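Uncharacterized sugar kinase PH1459 (Pyrococcus horikoshii, PDB 3EWM) probably phosphorylates a sugar, perhaps fructose, at the expense of ATP, as a member of the PfkB family of carbohydrate kinases. Local coordinates at residues A[130-135]-A[177-182]; A[181-186]-A[204-209]. All blocks are in the same frame, centred on the assembly; numbering follows the deposited sequence.

Interaction 1 of 2, residues A[130-135]-A[177-182]; sequences FGSVIL and KVLEES
Ser182, on the inward side of helix 172-185, meets both Phe130 and Leu135 with its short side chain. Its OG lies anti to the carbonyl carbon (chi1 -61°), from where it bonds back to Val178 O, one turn earlier, at 2.8 Å, and this bond satisfies the buried hydroxyl within its own helix. The same carbonyl also receives Ser182 N, so that two donors grip one oxygen, arriving from opposite faces of its plane. The hydroxyl that Phe130 and Leu135 meet is thus already bonded. Phe130 approaches it with a ring edge: OG sits near the ring plane, 3.6 Å from CE1, while Ser182 CB lies 3.7 Å from CZ. The Phe130 ring also meets that of Phe159, the planes inclined at about 45°. Leu135 comes in with one branch, its CD1 3.2 Å from Ser182 OG, and its CB packs more loosely on Val178 CG2 at 4.4 Å.

The setting is the alpha/beta core of the ribokinase-like fold, where strands of a largely parallel sheet end in loops that face the helices flanking it. Beyond Gly131 of strand 127-131 the chain turns through 132-135, where Leu135 N bonds to Ser132 O. The Ser132 side chain and one leucine methyl meet closely: Ser132 CB is 3.4 Å from Leu179 CD2, tighter than a usual carbon-carbon contact. Of the two Leu179 methyls, CD2 makes this contact, on a CG that stands anti to the carbonyl carbon. Ser132 OG, 4.1 Å from Leu179 CD2, finds its principal polar partner in Val161 O, just beyond strand 156-160.

Interaction 2 of 2, residues A[181-186]-A[204-209]; sequences ESIKLA and VEVKGS
The apolar part of this contact is the work of Ile183, whose two branches reach different parts of the loop 204-209. CD1 reaches Val204 CG1 at 3.7 Å, the two side chains crossing at a slant, and lies 4.2 Å from Val206 CG2. The other branch faces backbone: CG2, anti to the backbone N, sits 3.2 Å from Lys207 O and 3.4 Å from Glu205 O. An alanine in place of Ile183 would probably leave Val204 CG1 and Val206 CG2 without their apolar mate and open a gap beside the carbonyls of Glu205 and Lys207.

The polar part gathers where the helix ends. Ser209 N donates to Ala186 O at 3.1 Å, in the carbonyl plane and on a lone pair, with an N-H...O angle of 163°. Gly208 CA adds a CA-H...O approach to the same oxygen. Nearby, a water lies 2.9 Å from Ile183 O and 2.6 Å from Lys207 O, linking helix and loop.

The loop follows helix 193-200 and leads into strand 211-215, while helix 172-185 passes into strand 188-192; Val206 and Ile183 both rest on Val189 of that strand, and Ala186 lies against Ile157 and Phe159 of strand 156-160.

In the fold
Helix 172-185 serves both contacts, and Glu181 and Ser182 belong to each pair of segments, yet different residues do the work. In interaction 1 every touching residue is buried and the packing is by side chains, with no hydrogen bond between the segments; its two serine hydroxyls find partners within the helix (Ser182) or just past strand 156-160 (Ser132). Interaction 2, farther from the chain centre, mixes a buried isoleucine with a direct backbone bond, a bridging water and the more exposed Ser209. Their centres lie about 9 Å apart, and Glu180 CA touches Val204 CG1 between them. Phe159 is a shared neighbour, packing against Phe130, Ser182 and Ile183.

Interaction 1 of 2, residues A[130-135]-A[177-182]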
loop_
_atom_site.group_PDB
_atom_site.type_symbol
_atom_site.label_atom_id
_atom_site.label_comp_id
_atom_site.label_asym_id
_atom_site.label_seq_id
_atom_site.Cartn_x
_atom_site.Cartn_y
_atom_site.Cartn_z
ATOM N N PHE A 130 -10.595 17.453 12.692
ATOM C CA PHE A 130 -10.507 16.015 12.445
ATOM C C PHE A 130 -11.620 15.543 11.514
ATOM O O PHE A 130 -12.570 16.286 11.215
ATOM C CB PHE A 130 -10.409 15.222 13.775
ATOM C CG PHE A 130 -11.711 15.080 14.520
ATOM C CD1 PHE A 130 -12.248 13.811 14.750
ATOM C CD2 PHE A 130 -12.381 16.189 15.023
ATOM C CE1 PHE A 130 -13.441 13.666 15.466
ATOM C CE2 PHE A 130 -13.578 16.052 15.725
ATOM C CZ PHE A 130 -14.106 14.793 15.941
ATOM N N GLY A 131 -11.470 14.331 11.007
ATOM C CA GLY A 131 -12.387 13.774 10.023
ATOM C C GLY A 131 -12.663 12.354 10.452
ATOM O O GLY A 131 -12.034 11.857 11.408
ATOM N N SER A 132 -13.605 11.713 9.771
ATOM C CA SER A 132 -14.056 10.395 10.207
ATOM C C SER A 132 -13.117 9.243 9.826
ATOM O O SER A 132 -13.133 8.200 10.462
ATOM C CB SER A 132 -15.481 10.129 9.749
ATOM O OG SER A 132 -15.524 9.685 8.418
ATOM N N VAL A 133 -12.301 9.440 8.794
ATOM C CA VAL A 133 -11.480 8.354 8.267
ATOM C C VAL A 133 -10.549 7.814 9.350
ATOM O O VAL A 133 -10.417 6.607 9.521
ATOM C CB VAL A 133 -10.711 8.782 7.015
ATOM C CG1 VAL A 133 -9.649 7.761 6.653
ATOM C CG2 VAL A 133 -11.714 9.000 5.829
ATOM N N ILE A 134 -9.964 8.718 10.115
ATOM C CA ILE A 134 -9.060 8.315 11.178
ATOM C C ILE A 134 -9.759 7.385 12.178
ATOM O O ILE A 134 -9.128 6.510 12.765
ATOM C CB ILE A 134 -8.414 9.532 11.879
ATOM C CG1 ILE A 134 -7.294 9.047 12.801
ATOM C CG2 ILE A 134 -9.425 10.351 12.660
ATOM C CD1 ILE A 134 -6.200 8.403 12.077
ATOM N N LEU A 135 -11.073 7.554 12.321
ATOM C CA LEU A 135 -11.844 6.865 13.335
ATOM C C LEU A 135 -12.161 5.428 12.945
ATOM O O LEU A 135 -12.723 4.683 13.752
ATOM C CB LEU A 135 -13.144 7.634 13.635
ATOM C CG LEU A 135 -13.004 9.118 13.994
ATOM C CD1 LEU A 135 -14.355 9.777 14.129
ATOM C CD2 LEU A 135 -12.112 9.321 15.264
ATOM N N LYS A 177 -22.143 5.251 16.055
ATOM C CA LYS A 177 -21.861 5.714 17.414
ATOM C C LYS A 177 -20.712 6.718 17.441
ATOM O O LYS A 177 -20.821 7.779 18.059
ATOM C CB LYS A 177 -21.565 4.531 18.329
ATOM C CG LYS A 177 -22.815 3.687 18.618
ATOM C CD LYS A 177 -22.562 2.601 19.648
ATOM C CE LYS A 177 -23.624 1.510 19.545
ATOM N NZ LYS A 177 -23.562 0.577 20.698
ATOM N N VAL A 178 -19.619 6.394 16.761
ATOM C CA VAL A 178 -18.446 7.284 16.782
ATOM C C VAL A 178 -18.696 8.562 15.983
ATOM O O VAL A 178 -18.237 9.620 16.375
ATOM C CB VAL A 178 -17.140 6.603 16.302
ATOM C CG1 VAL A 178 -16.865 5.329 17.105
ATOM C CG2 VAL A 178 -17.206 6.290 14.851
ATOM N N LEU A 179 -19.422 8.453 14.870
ATOM C CA LEU A 179 -19.780 9.635 14.090
ATOM C C LEU A 179 -20.665 10.553 14.896
ATOM O O LEU A 179 -20.439 11.752 14.923
ATOM C CB LEU A 179 -20.455 9.285 12.763
ATOM C CG LEU A 179 -19.600 8.590 11.693
ATOM C CD1 LEU A 179 -20.459 8.325 10.464
ATOM C CD2 LEU A 179 -18.371 9.366 11.315
ATOM N N GLU A 180 -21.666 9.991 15.574
ATOM C CA GLU A 180 -22.520 10.812 16.410
ATOM C C GLU A 180 -21.725 11.456 17.533
ATOM O O GLU A 180 -21.898 12.624 17.800
ATOM C CB GLU A 180 -23.704 10.028 16.968
ATOM C CG GLU A 180 -24.696 10.936 17.650
ATOM C CD GLU A 180 -25.910 10.207 18.119
ATOM O OE1 GLU A 180 -25.864 8.968 18.238
ATOM O OE2 GLU A 180 -26.909 10.890 18.377
ATOM N N GLU A 181 -20.847 10.699 18.183
ATOM C CA GLU A 181 -20.078 11.273 19.285
ATOM C C GLU A 181 -19.181 12.407 18.801
ATOM O O GLU A 181 -19.075 13.428 19.464
ATOM C CB GLU A 181 -19.276 10.209 20.041
ATOM C CG GLU A 181 -20.157 9.249 20.835
ATOM C CD GLU A 181 -19.413 8.026 21.327
ATOM O OE1 GLU A 181 -20.020 7.229 22.079
ATOM O OE2 GLU A 181 -18.225 7.861 20.964
ATOM N N SER A 182 -18.580 12.220 17.628
ATOM C CA SER A 182 -17.712 13.219 17.003
ATOM C C SER A 182 -18.482 14.468 16.630
ATOM O O SER A 182 -18.025 15.571 16.858
ATOM C CB SER A 182 -17.060 12.645 15.733
ATOM O OG SER A 182 -16.258 11.525 16.035
#

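Interaction 2 of 2, residues A[181-186]-A[204-209]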
loop_
_atom_site.group_PDB
_atom_site.type_symbol
_atom_site.label_atom_id
_atom_site.label_comp_id
_atom_site.label_asym_id
_atom_site.label_seq_id
_atom_site.Cartn_x
_atom_site.Cartn_y
_atom_site.Cartn_z
ATOM N N GLU A 181 -20.847 10.699 18.183
ATOM C CA GLU A 181 -20.078 11.273 19.285
ATOM C C GLU A 181 -19.181 12.407 18.801
ATOM O O GLU A 181 -19.075 13.428 19.464
ATOM C CB GLU A 181 -19.276 10.209 20.041
ATOM C CG GLU A 181 -20.157 9.249 20.835
ATOM C CD GLU A 181 -19.413 8.026 21.327
ATOM O OE1 GLU A 181 -20.020 7.229 22.079
ATOM O OE2 GLU A 181 -18.225 7.861 20.964
ATOM N N SER A 182 -18.580 12.220 17.628
ATOM C CA SER A 182 -17.712 13.219 17.003
ATOM C C SER A 182 -18.482 14.468 16.630
ATOM O O SER A 182 -18.025 15.571 16.858
ATOM C CB SER A 182 -17.060 12.645 15.733
ATOM O OG SER A 182 -16.258 11.525 16.035
ATOM N N ILE A 183 -19.651 14.282 16.026
ATOM C CA ILE A 183 -20.474 15.404 15.622
ATOM C C ILE A 183 -20.877 16.203 16.863
ATOM O O ILE A 183 -20.786 17.428 16.877
ATOM C CB ILE A 183 -21.712 14.946 14.829
ATOM C CG1 ILE A 183 -21.289 14.410 13.441
ATOM C CG2 ILE A 183 -22.669 16.115 14.681
ATOM C CD1 ILE A 183 -22.377 13.616 12.691
ATOM N N LYS A 184 -21.283 15.487 17.914
ATOM C CA LYS A 184 -21.689 16.117 19.174
ATOM C C LYS A 184 -20.552 16.879 19.859
ATOM O O LYS A 184 -20.798 17.846 20.571
ATOM C CB LYS A 184 -22.330 15.090 20.111
ATOM C CG LYS A 184 -23.764 14.746 19.685
ATOM C CD LYS A 184 -24.404 13.736 20.612
ATOM C CE LYS A 184 -25.910 13.726 20.430
ATOM N NZ LYS A 184 -26.570 12.858 21.458
ATOM N N LEU A 185 -19.315 16.466 19.598
ATOM C CA LEU A 185 -18.143 17.153 20.128
ATOM C C LEU A 185 -17.747 18.339 19.274
ATOM O O LEU A 185 -17.035 19.227 19.736
ATOM C CB LEU A 185 -16.956 16.197 20.247
ATOM C CG LEU A 185 -17.003 15.124 21.350
ATOM C CD1 LEU A 185 -16.126 13.982 20.948
ATOM C CD2 LEU A 185 -16.584 15.700 22.706
ATOM N N ALA A 186 -18.222 18.374 18.032
ATOM C CA ALA A 186 -17.764 19.393 17.096
ATOM C C ALA A 186 -18.554 20.694 17.188
ATOM O O ALA A 186 -19.780 20.694 17.271
ATOM C CB ALA A 186 -17.768 18.855 15.664
ATOM N N VAL A 204 -28.864 10.383 13.756
ATOM C CA VAL A 204 -27.690 11.194 14.049
ATOM C C VAL A 204 -27.878 12.556 13.408
ATOM O O VAL A 204 -27.783 12.686 12.196
ATOM C CB VAL A 204 -26.368 10.554 13.527
ATOM C CG1 VAL A 204 -25.164 11.470 13.813
ATOM C CG2 VAL A 204 -26.153 9.171 14.130
ATOM N N GLU A 205 -28.161 13.556 14.233
ATOM C CA GLU A 205 -28.212 14.934 13.781
ATOM C C GLU A 205 -26.839 15.372 13.232
ATOM O O GLU A 205 -25.813 15.188 13.879
ATOM C CB GLU A 205 -28.700 15.847 14.917
ATOM C CG GLU A 205 -28.613 17.347 14.624
ATOM C CD GLU A 205 -29.678 18.191 15.328
ATOM O OE1 GLU A 205 -30.313 19.031 14.652
ATOM O OE2 GLU A 205 -29.887 18.033 16.545
ATOM N N VAL A 206 -26.825 15.926 12.028
ATOM C CA VAL A 206 -25.574 16.363 11.430
ATOM C C VAL A 206 -25.529 17.882 11.514
ATOM O O VAL A 206 -25.884 18.611 10.580
ATOM C CB VAL A 206 -25.382 15.850 10.000
ATOM C CG1 VAL A 206 -24.029 16.325 9.436
ATOM C CG2 VAL A 206 -25.483 14.321 9.963
ATOM N N LYS A 207 -25.079 18.340 12.667
ATOM C CA LYS A 207 -25.081 19.737 13.011
ATOM C C LYS A 207 -23.918 19.936 13.952
ATOM O O LYS A 207 -23.751 19.151 14.901
ATOM C CB LYS A 207 -26.398 20.066 13.739
ATOM C CG LYS A 207 -26.532 21.483 14.284
ATOM C CD LYS A 207 -27.935 21.731 14.883
ATOM C CE LYS A 207 -28.252 23.233 14.932
ATOM N NZ LYS A 207 -28.113 23.909 13.590
ATOM N N GLY A 208 -23.099 20.950 13.679
ATOM C CA GLY A 208 -22.116 21.403 14.668
ATOM C C GLY A 208 -22.834 22.263 15.697
ATOM O O GLY A 208 -23.934 22.734 15.435
ATOM N N SER A 209 -22.226 22.470 16.864
ATOM C CA SER A 209 -22.859 23.294 17.898
ATOM C C SER A 209 -22.841 24.784 17.511
ATOM O O SER A 209 -23.754 25.555 17.854
ATOM C CB SER A 209 -22.173 23.052 19.247
ATOM O OG SER A 209 -20.854 23.537 19.214
HETATM O O HOH W 1 -22.949 19.260 17.404
#